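Flavoprotein (Thermotoga maritima, PDB 5V8S) probably transfers electrons as an oxidoreductase, pairing a di-iron site in a metallo-beta-lactamase-like domain with an FMN-binding flavodoxin-like domain. Local coordinates at residues Thr98-Ser103 with Leu162-Thr167. The protein carries 1 engineered substitution. Sequence-based numbering, arbitrary orientation.
Sequences TEPDDS and LHWPDT. Engineered in segment 98-103: Asp-102 (natural residue His). With FEO (mu-oxo-diiron), chain C.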
loop_
_atom_site.group_PDB
_atom_site.type_symbol
_atom_site.label_atom_id
_atom_site.label_comp_id
_atom_site.label_asym_id
_atom_site.label_seq_id
_atom_site.Cartn_x
_atom_site.Cartn_y
_atom_site.Cartn_z
ATOM N N THR A 98 -2.847 16.534 22.159
ATOM C CA THR A 98 -2.601 15.397 23.032
ATOM C C THR A 98 -2.072 14.165 22.310
ATOM O O THR A 98 -1.879 13.131 22.956
ATOM C CB THR A 98 -3.884 15.004 23.765
ATOM O OG1 THR A 98 -4.854 14.544 22.813
ATOM C CG2 THR A 98 -4.437 16.187 24.557
ATOM N N GLU A 99 -1.859 14.223 21.000
ATOM C CA GLU A 99 -1.443 13.019 20.293
ATOM C C GLU A 99 -0.118 12.527 20.881
ATOM O O GLU A 99 0.741 13.340 21.239
ATOM C CB GLU A 99 -1.279 13.309 18.800
ATOM C CG GLU A 99 -1.000 12.089 17.954
ATOM C CD GLU A 99 -1.015 12.372 16.480
ATOM O OE1 GLU A 99 -1.454 13.449 16.062
ATOM O OE2 GLU A 99 -0.594 11.475 15.709
ATOM N N PRO A 100 0.097 11.212 20.998
ATOM C CA PRO A 100 1.273 10.742 21.748
ATOM C C PRO A 100 2.630 11.049 21.153
ATOM O O PRO A 100 3.623 10.838 21.857
ATOM C CB PRO A 100 1.033 9.240 21.881
ATOM C CG PRO A 100 -0.444 9.126 21.899
ATOM C CD PRO A 100 -0.939 10.159 20.932
ATOM N N ASP A 101 2.746 11.504 19.899
ATOM C CA ASP A 101 4.059 11.952 19.444
ATOM C C ASP A 101 4.511 13.213 20.166
ATOM O O ASP A 101 5.715 13.457 20.285
ATOM C CB ASP A 101 4.090 12.199 17.937
ATOM C CG ASP A 101 3.079 13.229 17.468
ATOM O OD1 ASP A 101 1.902 13.157 17.852
ATOM O OD2 ASP A 101 3.460 14.133 16.689
ATOM N N ASP A 102 3.570 13.999 20.657
ATOM C CA ASP A 102 3.873 15.187 21.432
ATOM C C ASP A 102 3.592 15.033 22.928
ATOM O O ASP A 102 4.188 15.767 23.719
ATOM C CB ASP A 102 3.140 16.399 20.814
ATOM C CG ASP A 102 3.621 16.688 19.333
ATOM O OD1 ASP A 102 4.820 17.030 19.139
ATOM O OD2 ASP A 102 2.845 16.558 18.350
ATOM N N SER A 103 2.772 14.055 23.343
ATOM C CA SER A 103 2.374 13.904 24.748
ATOM C C SER A 103 2.889 12.636 25.417
ATOM O O SER A 103 2.628 12.436 26.613
ATOM C CB SER A 103 0.847 13.926 24.869
ATOM O OG SER A 103 0.270 12.732 24.363
ATOM N N LEU A 162 -6.854 20.870 13.302
ATOM C CA LEU A 162 -5.494 20.979 12.788
ATOM C C LEU A 162 -4.538 20.093 13.585
ATOM O O LEU A 162 -3.510 20.575 14.065
ATOM C CB LEU A 162 -5.029 22.439 12.824
ATOM C CG LEU A 162 -5.874 23.406 12.001
ATOM C CD1 LEU A 162 -5.353 24.852 12.080
ATOM C CD2 LEU A 162 -5.939 22.948 10.544
ATOM N N HIS A 163 -4.799 18.785 13.689
ATOM C CA HIS A 163 -5.699 17.992 12.828
ATOM C C HIS A 163 -6.697 17.204 13.687
ATOM O O HIS A 163 -7.374 16.326 13.192
ATOM C CB HIS A 163 -4.863 17.023 11.995
ATOM C CG HIS A 163 -3.943 16.199 12.827
ATOM N ND1 HIS A 163 -4.204 14.893 13.178
ATOM C CD2 HIS A 163 -2.820 16.552 13.495
ATOM C CE1 HIS A 163 -3.238 14.456 13.967
ATOM N NE2 HIS A 163 -2.399 15.453 14.188
ATOM N N TRP A 164 -6.797 17.528 14.979
ATOM C CA TRP A 164 -7.718 16.888 15.915
ATOM C C TRP A 164 -8.615 17.938 16.548
ATOM O O TRP A 164 -8.281 19.126 16.545
ATOM C CB TRP A 164 -6.952 16.189 17.043
ATOM C CG TRP A 164 -6.397 14.809 16.730
ATOM C CD1 TRP A 164 -6.385 14.152 15.521
ATOM C CD2 TRP A 164 -5.791 13.924 17.672
ATOM N NE1 TRP A 164 -5.810 12.914 15.675
ATOM C CE2 TRP A 164 -5.456 12.741 16.987
ATOM C CE3 TRP A 164 -5.531 14.003 19.039
ATOM C CZ2 TRP A 164 -4.845 11.666 17.616
ATOM C CZ3 TRP A 164 -4.925 12.926 19.661
ATOM C CH2 TRP A 164 -4.590 11.776 18.950
ATOM N N PRO A 165 -9.739 17.532 17.155
ATOM C CA PRO A 165 -10.623 18.520 17.793
ATOM C C PRO A 165 -10.013 19.194 19.006
ATOM O O PRO A 165 -10.579 20.189 19.490
ATOM C CB PRO A 165 -11.856 17.696 18.185
ATOM C CG PRO A 165 -11.373 16.279 18.231
ATOM C CD PRO A 165 -10.331 16.179 17.169
ATOM N N ASP A 166 -8.886 18.695 19.510
ATOM C CA ASP A 166 -8.277 19.269 20.704
ATOM C C ASP A 166 -7.278 20.379 20.413
ATOM O O ASP A 166 -6.779 20.991 21.356
ATOM C CB ASP A 166 -7.576 18.185 21.538
ATOM C CG ASP A 166 -6.330 17.605 20.864
ATOM O OD1 ASP A 166 -6.114 17.843 19.655
ATOM O OD2 ASP A 166 -5.563 16.908 21.568
ATOM N N THR A 167 -6.980 20.663 19.151
ATOM C CA THR A 167 -5.812 21.476 18.843
ATOM C C THR A 167 -6.035 22.944 19.180
ATOM O O THR A 167 -7.085 23.521 18.887
ATOM C CB THR A 167 -5.393 21.285 17.380
ATOM O OG1 THR A 167 -6.471 21.579 16.490
ATOM C CG2 THR A 167 -5.045 19.893 17.152
HETATM FE FE1 FEO C . -0.799 15.419 15.678
HETATM FE FE2 FEO C . 2.526 16.023 16.127
HETATM O O FEO C . 0.863 15.250 16.540
HETATM O O HOH W 1 0.385 14.571 14.020
HETATM O O HOH W 2 2.170 15.390 13.972
#
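Glu-99 at the N-cap of the short helix 100-103 faces Trp-164, where a type I turn running to Thr-167 begins, with their CA atoms 8.6 Å apart. The gap is bridged mainly by side chains and an iron. With CG anti to the backbone N (chi1 -173°) and the chain extended beyond it, Glu-99 reaches past the indole to iron, which OE1 binds at 2.1 Å. The same iron takes NE2 of His-163 at 2.2 Å, the imidazole standing edge-on to the carboxylate with the two planes 70° apart. OE1 and NE2 are thus close because they share a metal, not because they bond to each other. The other carboxylate oxygen, OE2, is hydrogen-bonded to the hydroxyl of Tyr-276 of the second subunit.

On its way to the metal Glu-99 lies across one face of Trp-164, CB making a CH-pi contact 4.0 Å from the centroid of the six-membered ring; the carboxylate is turned only 15° from the indole plane. Trp-363 of the second subunit meets this indole edge-to-face. At the rim of the indole, OG1 of Thr-98 approaches CZ3 in the ring plane. A single oxygen, OD2 of Asp-166, accepts hydrogen bonds from both N and OG1 of Thr-98, each at 2.8 Å, N on the syn side and OG1 nearly in line with the C-O bond, on the other side of the carboxylate plane, pinning the loop between the iron ligands His-97 and Glu-99.

Asp-101 and the engineered Asp-102 bind the second iron through their OD2 atoms. His-97, Asp-180 and His-240 complete the protein ligands, with Asp-180 bridging the metals, and each iron also holds a water that donates a hydrogen bond to the bridging oxygen, in the oxo-bridged di-iron site of a flavodiiron protein's metallo-beta-lactamase-like domain.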